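Local structure of beta-agarase D (Zobellia galactanivorans, 4ASM) at residues L91-R97 with I323-D327; S144-I150 with I163-G169; G171-N176 with R336-E342; T220-G224 with F236-Q240. The protein hydrolyses internal beta-1,4-galactosidic linkages of agarose with retention of anomeric configuration, this chain being its GH16 catalytic domain. All blocks are in the same frame, centred on the assembly; numbering follows the deposited sequence.

How the interactions relate
From the N terminus, 91-97 is the first segment; it meets 323-327 more than 220 residues later, so interaction 1 closes a long loop that holds interactions 2 and 4. Those two are local beta hairpins in series. Interaction 3 starts at 171-176, between the hairpins, and closes at 336-342, beyond 323-327; it therefore crosses interaction 1, whose Arg97 and Asp327 bond to its Pro338 and Ser337, and encloses interaction 4. Strand 320-326 pairs with strand 147-153, which ties interaction 1 to interaction 2 in the sheet bearing the probable catalytic glutamates. Ile223 of interaction 4 packs on Ile163 and Met164, while Asn176 and Arg336 of interaction 3 meet the loop ends of interaction 2.

Interaction 1 (L91-R97 with I323-D327); sequences LNIWASR and INVED. With IMD (imidazole), chain C.
Strands 91-96 and 323-326 run nearly parallel (17° between their directions), axes 6.8 Å apart, with no hydrogen bond between them; their nearest CA atoms, of Ile93 and Asn324, are 6.7 Å apart. Ile323 (m, t) puts CD1 3.8 Å from Leu91 CD2 and CG2 3.8 Å from Ile93 CD1. Asn324 turns its CB away and donates from ND2 to Glu326 OE2 (2.9 Å). Val325 (t) lies with CG2 4.0 Å from Ile93 CG2 and CG1 4.2 Å from Ala95 CB. Glu326, substrate-binding by similarity, also points away; its OE2 accepts from imidazole N3 (2.8 Å). Asp327 OD2 and Arg97 NH2 form a long salt bridge (3.8 Å) linked by water 1 (2.7 Å from OD2; weak, 3.1 Å, from NH2); Asp327 OD2 is hydrogen-bonded to Thr118 OG1 and Arg97 NH1 to Pro338 O. The apolar side chains meet in the interior between these unbonded strands, consistent with the curved GH16 jelly-roll sandwich: strand 90-96 pairs with 84-87, 112-125 and 350-362, and strand 320-326 with 147-153 and, again, 112-125.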
loop_
_atom_site.group_PDB
_atom_site.type_symbol
_atom_site.label_atom_id
_atom_site.label_comp_id
_atom_site.label_asym_id
_atom_site.label_seq_id
_atom_site.Cartn_x
_atom_site.Cartn_y
_atom_site.Cartn_z
ATOM N N LEU A 91 -6.292 9.358 -12.696
ATOM C CA LEU A 91 -5.774 10.113 -11.564
ATOM C C LEU A 91 -4.259 10.297 -11.766
ATOM O O LEU A 91 -3.555 9.326 -12.086
ATOM C CB LEU A 91 -6.036 9.333 -10.271
ATOM C CG LEU A 91 -5.403 9.847 -8.979
ATOM C CD1 LEU A 91 -6.018 11.187 -8.499
ATOM C CD2 LEU A 91 -5.466 8.776 -7.891
ATOM N N ASN A 92 -3.777 11.521 -11.568
ATOM C CA ASN A 92 -2.357 11.841 -11.635
ATOM C C ASN A 92 -1.935 12.265 -10.233
ATOM O O ASN A 92 -2.530 13.178 -9.660
ATOM C CB ASN A 92 -2.103 13.045 -12.568
ATOM C CG ASN A 92 -2.256 12.716 -14.065
ATOM O OD1 ASN A 92 -1.313 12.907 -14.830
ATOM N ND2 ASN A 92 -3.440 12.272 -14.484
ATOM N N ILE A 93 -0.929 11.593 -9.670
ATOM C CA ILE A 93 -0.334 12.022 -8.397
ATOM C C ILE A 93 1.164 12.023 -8.610
ATOM O O ILE A 93 1.737 10.988 -8.935
ATOM C CB ILE A 93 -0.735 11.086 -7.231
ATOM C CG1 ILE A 93 -2.204 11.311 -6.896
ATOM C CG2 ILE A 93 0.094 11.393 -5.967
ATOM C CD1 ILE A 93 -2.739 10.431 -5.764
ATOM N N TRP A 94 1.804 13.173 -8.442
ATOM C CA TRP A 94 3.218 13.261 -8.780
ATOM C C TRP A 94 4.072 13.808 -7.663
ATOM O O TRP A 94 3.571 14.186 -6.601
ATOM C CB TRP A 94 3.416 14.076 -10.064
ATOM C CG TRP A 94 3.015 15.506 -10.004
ATOM C CD1 TRP A 94 3.838 16.570 -9.780
ATOM C CD2 TRP A 94 1.704 16.039 -10.217
ATOM N NE1 TRP A 94 3.121 17.751 -9.846
ATOM C CE2 TRP A 94 1.808 17.448 -10.106
ATOM C CE3 TRP A 94 0.453 15.466 -10.499
ATOM C CZ2 TRP A 94 0.704 18.290 -10.242
ATOM C CZ3 TRP A 94 -0.658 16.318 -10.628
ATOM C CH2 TRP A 94 -0.511 17.714 -10.506
ATOM N N ALA A 95 5.376 13.817 -7.927
ATOM C CA ALA A 95 6.361 14.342 -7.010
ATOM C C ALA A 95 7.190 15.395 -7.717
ATOM O O ALA A 95 7.359 15.335 -8.943
ATOM C CB ALA A 95 7.255 13.206 -6.539
ATOM N N SER A 96 7.713 16.334 -6.931
ATOM C CA SER A 96 8.635 17.344 -7.444
ATOM C C SER A 96 9.528 17.818 -6.309
ATOM O O SER A 96 9.286 17.484 -5.144
ATOM C CB SER A 96 7.870 18.540 -8.027
ATOM O OG SER A 96 7.245 19.284 -6.981
ATOM N N ARG A 97 10.560 18.593 -6.645
ATOM C CA ARG A 97 11.400 19.204 -5.625
ATOM C C ARG A 97 11.589 20.679 -5.921
ATOM O O ARG A 97 11.698 21.081 -7.091
ATOM C CB ARG A 97 12.771 18.523 -5.579
ATOM C CG ARG A 97 12.738 17.057 -5.173
ATOM C CD ARG A 97 13.885 16.755 -4.226
ATOM N NE ARG A 97 13.932 15.367 -3.772
ATOM C CZ ARG A 97 14.623 14.409 -4.368
ATOM N NH1 ARG A 97 15.314 14.663 -5.480
ATOM N NH2 ARG A 97 14.635 13.191 -3.846
ATOM N N ILE A 323 -4.471 7.088 -1.723
ATOM C CA ILE A 323 -3.517 6.885 -2.812
ATOM C C ILE A 323 -2.503 7.984 -2.690
ATOM O O ILE A 323 -2.865 9.153 -2.516
ATOM C CB ILE A 323 -4.202 6.906 -4.198
ATOM C CG1 ILE A 323 -5.263 5.810 -4.260
ATOM C CG2 ILE A 323 -3.131 6.725 -5.297
ATOM C CD1 ILE A 323 -6.078 5.827 -5.548
ATOM N N ASN A 324 -1.218 7.639 -2.765
ATOM C CA ASN A 324 -0.191 8.670 -2.644
ATOM C C ASN A 324 1.154 8.260 -3.222
ATOM O O ASN A 324 1.321 7.138 -3.691
ATOM C CB ASN A 324 -0.034 9.171 -1.180
ATOM C CG ASN A 324 0.743 8.202 -0.276
ATOM O OD1 ASN A 324 1.457 7.329 -0.746
ATOM N ND2 ASN A 324 0.629 8.393 1.031
ATOM N N VAL A 325 2.095 9.193 -3.159
ATOM C CA VAL A 325 3.491 8.925 -3.429
ATOM C C VAL A 325 4.254 9.305 -2.150
ATOM O O VAL A 325 3.895 10.272 -1.481
ATOM C CB VAL A 325 3.957 9.753 -4.650
ATOM C CG1 VAL A 325 5.496 9.885 -4.721
ATOM C CG2 VAL A 325 3.349 9.139 -5.931
ATOM N N GLU A 326 5.303 8.544 -1.818
ATOM C CA GLU A 326 6.108 8.804 -0.616
ATOM C C GLU A 326 7.587 8.650 -0.867
ATOM O O GLU A 326 8.011 7.730 -1.565
ATOM C CB GLU A 326 5.728 7.853 0.528
ATOM C CG GLU A 326 4.326 8.094 1.053
ATOM C CD GLU A 326 3.916 7.081 2.113
ATOM O OE1 GLU A 326 4.770 6.271 2.560
ATOM O OE2 GLU A 326 2.730 7.114 2.518
ATOM N N ASP A 327 8.356 9.544 -0.251
ATOM C CA ASP A 327 9.796 9.410 -0.080
ATOM C C ASP A 327 10.010 8.948 1.364
ATOM O O ASP A 327 10.031 9.753 2.296
ATOM C CB ASP A 327 10.451 10.778 -0.335
ATOM C CG ASP A 327 11.951 10.691 -0.545
ATOM O OD1 ASP A 327 12.548 9.669 -0.166
ATOM O OD2 ASP A 327 12.538 11.665 -1.068
HETATM N N1 IMD C . 1.648 2.609 3.922
HETATM C C2 IMD C . 1.681 3.953 3.930
HETATM N N3 IMD C . 2.485 4.365 2.929
HETATM C C4 IMD C . 2.961 3.281 2.272
HETATM C C5 IMD C . 2.423 2.170 2.906
HETATM O O HOH W 1 14.861 13.010 -0.802
#

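Interaction 2 (S144-I150 with I163-G169); sequences STLASDI and IMECYGG
Six backbone hydrogen bonds hold these antiparallel segments together. Ser148 N donates to Cys166 O (2.8 Å) and Cys166 N returns to Ser148 O (3.1 Å); Ile150 N donates to Met164 O (2.9 Å), while Ile150 O accepts from both Met164 N and Ile163 N (2.9 Å each). Ile163, at phi/psi -95/-56, and Met164 thus face one residue, a classic beta bulge. Gly169 N to Ser144 O (2.8 Å) closes the loop end, where Ser144 OG accepts from Leu146 N (3.2 Å) in an ST turn. Water 2 bridges Leu146 O (2.8 Å), Ser148 OG (2.8 Å) and Gly168 N (3.1 Å); Ser148 OG is also hydrogen-bonded to Met142 N. Asp149 and Glu165 form the non-hydrogen-bonded pair between the Ser148-Cys166 and Ile150-Met164 pairs, CA atoms 4.8 Å apart. This hairpin, strands 147-153 and 159-166, carries the GH16 catalytic motif: Glu165 is the proton donor and Glu160 the nucleophile by similarity. Glu165 (chi1 and chi2 t) and Asp149 (chi1 m) share a face, their OE2 and OD1 4.4 Å apart; Glu165 OE1 is bound to His184. On the other face, Met164 (t, t, p) brings CE 4.0 Å from Ile150 CD1 and 3.9 Å from Ser148 CB. Further packing comes from Ile163 CD1, 4.0 Å from Ile150 CG2, and Ala147 CB, 3.6 Å from Tyr167 CE2.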
loop_
_atom_site.group_PDB
_atom_site.type_symbol
_atom_site.label_atom_id
_atom_site.label_comp_id
_atom_site.label_asym_id
_atom_site.label_seq_id
_atom_site.Cartn_x
_atom_site.Cartn_y
_atom_site.Cartn_z
ATOM N N SER A 144 10.256 5.388 -10.782
ATOM C CA SER A 144 10.917 6.232 -9.786
ATOM C C SER A 144 11.287 5.368 -8.606
ATOM O O SER A 144 10.652 4.351 -8.359
ATOM C CB SER A 144 9.942 7.296 -9.282
ATOM O OG SER A 144 10.541 8.168 -8.347
ATOM N N THR A 145 12.317 5.785 -7.871
ATOM C CA THR A 145 12.683 5.084 -6.645
ATOM C C THR A 145 11.735 5.425 -5.488
ATOM O O THR A 145 11.822 4.813 -4.425
ATOM C CB THR A 145 14.114 5.410 -6.226
ATOM O OG1 THR A 145 14.198 6.817 -5.974
ATOM C CG2 THR A 145 15.080 5.068 -7.361
ATOM N N LEU A 146 10.865 6.417 -5.686
ATOM C CA LEU A 146 9.789 6.729 -4.727
ATOM C C LEU A 146 8.761 5.620 -4.653
ATOM O O LEU A 146 8.643 4.794 -5.562
ATOM C CB LEU A 146 9.054 8.004 -5.158
ATOM C CG LEU A 146 9.898 9.268 -5.143
ATOM C CD1 LEU A 146 9.147 10.379 -5.853
ATOM C CD2 LEU A 146 10.280 9.691 -3.733
ATOM N N ALA A 147 7.992 5.628 -3.560
ATOM C CA ALA A 147 6.935 4.639 -3.352
ATOM C C ALA A 147 5.654 5.047 -4.076
ATOM O O ALA A 147 5.157 6.175 -3.890
ATOM C CB ALA A 147 6.651 4.483 -1.861
ATOM N N SER A 148 5.155 4.125 -4.902
ATOM C CA SER A 148 3.810 4.194 -5.488
ATOM C C SER A 148 2.896 3.434 -4.543
ATOM O O SER A 148 3.076 2.213 -4.356
ATOM C CB SER A 148 3.813 3.532 -6.866
ATOM O OG SER A 148 4.645 4.244 -7.774
ATOM N N ASP A 149 1.945 4.146 -3.924
ATOM C CA ASP A 149 1.150 3.592 -2.811
ATOM C C ASP A 149 -0.345 3.646 -3.053
ATOM O O ASP A 149 -0.896 4.714 -3.395
ATOM C CB ASP A 149 1.398 4.364 -1.498
ATOM C CG ASP A 149 2.838 4.315 -1.022
ATOM O OD1 ASP A 149 3.513 3.279 -1.184
ATOM O OD2 ASP A 149 3.270 5.349 -0.419
ATOM N N ILE A 150 -1.009 2.505 -2.854
ATOM C CA ILE A 150 -2.474 2.448 -2.788
ATOM C C ILE A 150 -2.774 1.640 -1.551
ATOM O O ILE A 150 -2.301 0.507 -1.415
ATOM C CB ILE A 150 -3.090 1.762 -4.020
ATOM C CG1 ILE A 150 -2.686 2.519 -5.291
ATOM C CG2 ILE A 150 -4.599 1.665 -3.848
ATOM C CD1 ILE A 150 -3.154 1.875 -6.595
ATOM N N ILE A 163 -2.711 -2.172 -0.491
ATOM C CA ILE A 163 -2.953 -2.818 -1.773
ATOM C C ILE A 163 -1.612 -2.880 -2.506
ATOM O O ILE A 163 -1.162 -3.965 -2.893
ATOM C CB ILE A 163 -4.033 -2.093 -2.575
ATOM C CG1 ILE A 163 -5.401 -2.354 -1.922
ATOM C CG2 ILE A 163 -4.071 -2.637 -3.989
ATOM C CD1 ILE A 163 -6.178 -1.158 -1.555
ATOM N N MET A 164 -0.974 -1.731 -2.680
ATOM C CA MET A 164 0.336 -1.695 -3.320
ATOM C C MET A 164 1.281 -0.764 -2.563
ATOM O O MET A 164 0.913 0.365 -2.220
ATOM C CB MET A 164 0.198 -1.204 -4.754
ATOM C CG MET A 164 1.556 -1.040 -5.473
ATOM S SD MET A 164 1.409 -0.488 -7.190
ATOM C CE MET A 164 0.732 1.160 -6.958
ATOM N N GLU A 165 2.510 -1.239 -2.321
ATOM C CA GLU A 165 3.633 -0.387 -1.922
ATOM C C GLU A 165 4.775 -0.852 -2.816
ATOM O O GLU A 165 5.260 -1.991 -2.664
ATOM C CB GLU A 165 3.988 -0.592 -0.448
ATOM C CG GLU A 165 5.210 0.172 0.004
ATOM C CD GLU A 165 5.391 0.081 1.500
ATOM O OE1 GLU A 165 5.489 -1.062 1.994
ATOM O OE2 GLU A 165 5.419 1.136 2.185
ATOM N N CYS A 166 5.163 -0.015 -3.780
ATOM C CA CYS A 166 6.124 -0.430 -4.791
ATOM C C CYS A 166 7.080 0.711 -5.097
ATOM O O CYS A 166 6.652 1.814 -5.373
ATOM C CB CYS A 166 5.370 -0.850 -6.058
ATOM S SG CYS A 166 6.480 -1.463 -7.370
ATOM N N TYR A 167 8.380 0.429 -5.010
ATOM C CA TYR A 167 9.428 1.384 -5.383
ATOM C C TYR A 167 9.959 0.927 -6.725
ATOM O O TYR A 167 11.014 0.277 -6.808
ATOM C CB TYR A 167 10.542 1.408 -4.325
ATOM C CG TYR A 167 9.992 1.344 -2.910
ATOM C CD1 TYR A 167 9.589 0.135 -2.366
ATOM C CD2 TYR A 167 9.922 2.477 -2.117
ATOM C CE1 TYR A 167 9.072 0.045 -1.086
ATOM C CE2 TYR A 167 9.398 2.403 -0.804
ATOM C CZ TYR A 167 8.987 1.173 -0.316
ATOM O OH TYR A 167 8.468 1.035 0.970
ATOM N N GLY A 168 9.188 1.242 -7.767
ATOM C CA GLY A 168 9.277 0.505 -9.023
ATOM C C GLY A 168 10.426 0.804 -9.953
ATOM O O GLY A 168 10.719 -0.004 -10.855
ATOM N N GLY A 169 11.065 1.952 -9.777
ATOM C CA GLY A 169 12.152 2.327 -10.675
ATOM C C GLY A 169 13.499 1.953 -10.092
ATOM O O GLY A 169 13.750 2.174 -8.902
HETATM O O HOH W 2 7.367 3.710 -7.795
#

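Interaction 3 (G171-N176 with R336-E342); sequences GNDNRN and RSPNAAE
Arg175, extended from a p chi1 through t chi2 and chi3, reaches across the 336-342 segment, its CG 4.3 Å from Arg336 CG and its NH2 3.6 Å from Pro338 CA. NH2 donates to Ser337 O and Glu342 OE1, both at 2.8 Å, and NH1 to Glu342 OE2 (2.8 Å), a bidentate salt bridge. NH1 also meets Asp173 OD1 at 2.8 Å, making a three-residue network. Residues 171-174 form a type I turn, with Asn174 N to Gly171 O at 3.0 Å; Asp173 OD1 continues it as an Asx turn to Arg175 N (3.1 Å). Asn172 N donates to Glu342 OE2 (2.7 Å), and Asn339 ND2 to Asn172 OD1 (3.1 Å). Asn339 N-caps the weakly bonded helix that begins about 340 in a capping box: Glu342 N to Asn339 OD1 and Asn339 N to Glu342 OE1, both 2.9 Å. Since Glu342 serves both the cap and Arg175, this surface junction of a loop with a helix start is joined chiefly by charge and directed hydrogen bonds, with little apolar packing.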
loop_
_atom_site.group_PDB
_atom_site.type_symbol
_atom_site.label_atom_id
_atom_site.label_comp_id
_atom_site.label_asym_id
_atom_site.label_seq_id
_atom_site.Cartn_x
_atom_site.Cartn_y
_atom_site.Cartn_z
ATOM N N GLY A 171 16.258 3.366 -10.683
ATOM C CA GLY A 171 17.174 4.508 -10.675
ATOM C C GLY A 171 18.021 4.540 -11.934
ATOM O O GLY A 171 18.313 3.506 -12.518
ATOM N N ASN A 172 18.417 5.740 -12.332
ATOM C CA ASN A 172 19.271 5.888 -13.510
ATOM C C ASN A 172 20.644 5.253 -13.329
ATOM O O ASN A 172 21.290 4.928 -14.324
ATOM C CB ASN A 172 19.351 7.351 -13.954
ATOM C CG ASN A 172 20.011 8.264 -12.920
ATOM O OD1 ASN A 172 20.468 7.835 -11.858
ATOM N ND2 ASN A 172 20.066 9.545 -13.247
ATOM N N ASP A 173 21.060 5.024 -12.079
ATOM C CA ASP A 173 22.316 4.317 -11.773
ATOM C C ASP A 173 22.066 2.929 -11.169
ATOM O O ASP A 173 22.988 2.302 -10.641
ATOM C CB ASP A 173 23.193 5.158 -10.831
ATOM C CG ASP A 173 22.505 5.478 -9.502
ATOM O OD1 ASP A 173 21.412 4.920 -9.263
ATOM O OD2 ASP A 173 23.043 6.300 -8.725
ATOM N N ASN A 174 20.812 2.459 -11.211
ATOM C CA ASN A 174 20.441 1.141 -10.682
ATOM C C ASN A 174 20.582 0.949 -9.172
ATOM O O ASN A 174 20.521 -0.176 -8.699
ATOM C CB ASN A 174 21.148 -0.013 -11.429
ATOM C CG ASN A 174 20.471 -0.345 -12.717
ATOM O OD1 ASN A 174 19.275 -0.619 -12.737
ATOM N ND2 ASN A 174 21.217 -0.309 -13.809
ATOM N N ARG A 175 20.687 2.046 -8.426
ATOM C CA ARG A 175 20.869 1.941 -6.966
ATOM C C ARG A 175 19.675 1.297 -6.234
ATOM O O ARG A 175 19.806 0.817 -5.113
ATOM C CB ARG A 175 21.181 3.312 -6.381
ATOM C CG ARG A 175 20.018 4.273 -6.378
ATOM C CD ARG A 175 20.555 5.658 -6.056
ATOM N NE ARG A 175 19.500 6.654 -6.131
ATOM C CZ ARG A 175 18.953 7.099 -7.256
ATOM N NH1 ARG A 175 19.379 6.638 -8.467
ATOM N NH2 ARG A 175 17.984 8.002 -7.190
ATOM N N ASN A 176 18.512 1.324 -6.879
ATOM C CA ASN A 176 17.282 0.721 -6.352
ATOM C C ASN A 176 16.858 -0.556 -7.104
ATOM O O ASN A 176 15.729 -1.002 -6.983
ATOM C CB ASN A 176 16.153 1.761 -6.422
ATOM C CG ASN A 176 14.953 1.383 -5.576
ATOM O OD1 ASN A 176 15.082 1.105 -4.388
ATOM N ND2 ASN A 176 13.764 1.396 -6.186
ATOM N N ARG A 336 18.548 6.275 -1.838
ATOM C CA ARG A 336 17.815 5.641 -2.928
ATOM C C ARG A 336 16.725 6.529 -3.529
ATOM O O ARG A 336 16.308 6.270 -4.652
ATOM C CB ARG A 336 17.324 4.234 -2.569
ATOM C CG ARG A 336 18.485 3.218 -2.526
ATOM C CD ARG A 336 17.975 1.776 -2.474
ATOM N NE ARG A 336 17.300 1.579 -1.202
ATOM C CZ ARG A 336 17.896 1.180 -0.079
ATOM N NH1 ARG A 336 19.202 0.883 -0.046
ATOM N NH2 ARG A 336 17.176 1.080 1.017
ATOM N N SER A 337 16.325 7.600 -2.821
ATOM C CA SER A 337 15.384 8.633 -3.324
ATOM C C SER A 337 15.860 9.245 -4.619
ATOM O O SER A 337 17.062 9.245 -4.880
ATOM C CB SER A 337 15.303 9.858 -2.398
ATOM O OG SER A 337 15.231 9.575 -1.031
ATOM N N PRO A 338 14.938 9.842 -5.391
ATOM C CA PRO A 338 15.299 10.395 -6.708
ATOM C C PRO A 338 16.426 11.410 -6.682
ATOM O O PRO A 338 16.563 12.173 -5.720
ATOM C CB PRO A 338 14.008 11.057 -7.178
ATOM C CG PRO A 338 12.942 10.225 -6.527
ATOM C CD PRO A 338 13.488 9.972 -5.145
ATOM N N ASN A 339 17.237 11.394 -7.737
ATOM C CA ASN A 339 18.226 12.436 -7.912
ATOM C C ASN A 339 17.748 13.487 -8.909
ATOM O O ASN A 339 16.694 13.346 -9.536
ATOM C CB ASN A 339 19.567 11.841 -8.306
ATOM C CG ASN A 339 19.501 10.986 -9.583
ATOM O OD1 ASN A 339 18.918 11.388 -10.599
ATOM N ND2 ASN A 339 20.137 9.808 -9.538
ATOM N N ALA A 340 18.526 14.555 -9.051
ATOM C CA ALA A 340 18.111 15.670 -9.895
ATOM C C ALA A 340 17.895 15.278 -11.353
ATOM O O ALA A 340 16.927 15.713 -11.978
ATOM C CB ALA A 340 19.104 16.830 -9.772
ATOM N N ALA A 341 18.787 14.453 -11.912
ATOM C CA ALA A 341 18.646 14.005 -13.289
ATOM C C ALA A 341 17.338 13.242 -13.499
ATOM O O ALA A 341 16.623 13.474 -14.477
ATOM C CB ALA A 341 19.875 13.159 -13.713
ATOM N N GLU A 342 17.013 12.333 -12.577
ATOM C CA GLU A 342 15.760 11.585 -12.658
ATOM C C GLU A 342 14.545 12.491 -12.566
ATOM O O GLU A 342 13.561 12.267 -13.250
ATOM C CB GLU A 342 15.708 10.549 -11.542
ATOM C CG GLU A 342 16.649 9.370 -11.743
ATOM C CD GLU A 342 16.971 8.637 -10.443
ATOM O OE1 GLU A 342 16.546 9.091 -9.357
ATOM O OE2 GLU A 342 17.691 7.621 -10.501
HETATM O O HOH W 3 22.103 8.797 -7.554
#

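Interaction 4 (T220-G224 with F236-Q240); sequences TIRIG and FVDGQ
Strands 220-229 and 232-237 form an antiparallel hairpin in the GH16 sheet, and this contact lies at its open end, where the second strand enters a type I' turn, Val237 to Gln240. Gly224 and Phe236 are a hydrogen-bonded pair (Gly224 N to Phe236 O and Phe236 N to Gly224 O, both 3.0 Å); Ile223 and Val237 are a non-hydrogen-bonded pair, CA atoms 4.5 Å apart. Ile223 (t, t) and Val237 (t) point to one face, CD1 to CG2 4.2 Å; Phe236 (m) turns to the other. Asp238, at the left-handed angles 51/42 with chi1 m, swings its carboxylate back, so that OD1 accepts from Arg222 N (2.8 Å) while its own N donates to Arg222 O (2.7 Å). Water 4 links Asp238 OD2 (2.8 Å) to Thr220 O (2.9 Å). Arg222 (m, t, m) lays one guanidinium face over the Asp238-Gly239 peptide, and its NH1 is salt-bridged to Glu136. At 83/-1 Gly239 has no CB to obstruct Arg222, whose NH2 lies 3.4 Å from Gly239 CA.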
loop_
_atom_site.group_PDB
_atom_site.type_symbol
_atom_site.label_atom_id
_atom_site.label_comp_id
_atom_site.label_asym_id
_atom_site.label_seq_id
_atom_site.Cartn_x
_atom_site.Cartn_y
_atom_site.Cartn_z
ATOM N N THR A 220 1.983 -0.831 -16.387
ATOM C CA THR A 220 0.638 -0.737 -15.841
ATOM C C THR A 220 0.095 -2.112 -15.496
ATOM O O THR A 220 0.110 -3.056 -16.311
ATOM C CB THR A 220 -0.355 0.290 -16.497
ATOM O OG1 THR A 220 -1.676 -0.241 -16.746
ATOM C CG2 THR A 220 0.257 1.118 -17.563
ATOM N N ILE A 221 -0.327 -2.204 -14.248
ATOM C CA ILE A 221 -0.757 -3.451 -13.654
ATOM C C ILE A 221 -2.150 -3.255 -13.063
ATOM O O ILE A 221 -2.590 -2.116 -12.824
ATOM C CB ILE A 221 0.223 -3.928 -12.547
ATOM C CG1 ILE A 221 0.286 -2.945 -11.372
ATOM C CG2 ILE A 221 1.649 -4.139 -13.109
ATOM C CD1 ILE A 221 1.081 -3.539 -10.161
ATOM N N ARG A 222 -2.848 -4.361 -12.823
ATOM C CA ARG A 222 -4.004 -4.356 -11.932
ATOM C C ARG A 222 -3.559 -4.969 -10.621
ATOM O O ARG A 222 -2.918 -6.027 -10.608
ATOM C CB ARG A 222 -5.143 -5.197 -12.504
ATOM C CG ARG A 222 -5.803 -4.584 -13.696
ATOM C CD ARG A 222 -7.079 -5.344 -13.951
ATOM N NE ARG A 222 -6.880 -6.668 -14.541
ATOM C CZ ARG A 222 -7.372 -7.822 -14.072
ATOM N NH1 ARG A 222 -8.084 -7.911 -12.943
ATOM N NH2 ARG A 222 -7.148 -8.926 -14.769
ATOM N N ILE A 223 -3.866 -4.311 -9.518
ATOM C CA ILE A 223 -3.477 -4.850 -8.207
ATOM C C ILE A 223 -4.623 -4.608 -7.227
ATOM O O ILE A 223 -5.210 -3.525 -7.203
ATOM C CB ILE A 223 -2.120 -4.276 -7.728
ATOM C CG1 ILE A 223 -1.672 -4.907 -6.398
ATOM C CG2 ILE A 223 -2.148 -2.751 -7.663
ATOM C CD1 ILE A 223 -0.176 -4.688 -6.137
ATOM N N GLY A 224 -4.912 -5.609 -6.415
ATOM C CA GLY A 224 -6.051 -5.503 -5.501
ATOM C C GLY A 224 -5.891 -6.365 -4.282
ATOM O O GLY A 224 -5.076 -7.285 -4.265
ATOM N N PHE A 236 -3.895 -9.781 -5.330
ATOM C CA PHE A 236 -4.056 -10.119 -6.753
ATOM C C PHE A 236 -3.263 -9.143 -7.593
ATOM O O PHE A 236 -3.289 -7.935 -7.334
ATOM C CB PHE A 236 -5.534 -10.015 -7.158
ATOM C CG PHE A 236 -6.434 -10.902 -6.360
ATOM C CD1 PHE A 236 -6.860 -10.510 -5.087
ATOM C CD2 PHE A 236 -6.846 -12.132 -6.850
ATOM C CE1 PHE A 236 -7.672 -11.337 -4.308
ATOM C CE2 PHE A 236 -7.666 -12.968 -6.065
ATOM C CZ PHE A 236 -8.082 -12.556 -4.807
ATOM N N VAL A 237 -2.550 -9.669 -8.595
ATOM C CA VAL A 237 -1.818 -8.857 -9.565
ATOM C C VAL A 237 -2.181 -9.373 -10.942
ATOM O O VAL A 237 -2.054 -10.579 -11.228
ATOM C CB VAL A 237 -0.290 -8.931 -9.360
ATOM C CG1 VAL A 237 0.428 -8.099 -10.439
ATOM C CG2 VAL A 237 0.070 -8.396 -7.989
ATOM N N ASP A 238 -2.653 -8.455 -11.775
ATOM C CA ASP A 238 -3.066 -8.776 -13.144
ATOM C C ASP A 238 -4.040 -9.965 -13.208
ATOM O O ASP A 238 -3.933 -10.861 -14.067
ATOM C CB ASP A 238 -1.830 -8.984 -14.024
ATOM C CG ASP A 238 -1.085 -7.693 -14.288
ATOM O OD1 ASP A 238 -1.674 -6.609 -14.123
ATOM O OD2 ASP A 238 0.113 -7.757 -14.643
ATOM N N GLY A 239 -4.986 -9.979 -12.277
ATOM C CA GLY A 239 -6.027 -10.990 -12.270
ATOM C C GLY A 239 -5.684 -12.326 -11.627
ATOM O O GLY A 239 -6.511 -13.227 -11.583
ATOM N N GLN A 240 -4.450 -12.459 -11.148
ATOM C CA GLN A 240 -3.972 -13.717 -10.573
ATOM C C GLN A 240 -3.834 -13.540 -9.070
ATOM O O GLN A 240 -3.251 -12.562 -8.631
ATOM C CB GLN A 240 -2.610 -14.061 -11.181
ATOM C CG GLN A 240 -2.002 -15.365 -10.681
ATOM C CD GLN A 240 -0.555 -15.537 -11.130
ATOM O OE1 GLN A 240 0.307 -14.656 -10.952
ATOM N NE2 GLN A 240 -0.278 -16.699 -11.692
HETATM O O HOH W 4 0.661 -5.843 -16.578
HETATM O O HOH W 5 -5.463 -8.016 -10.071
#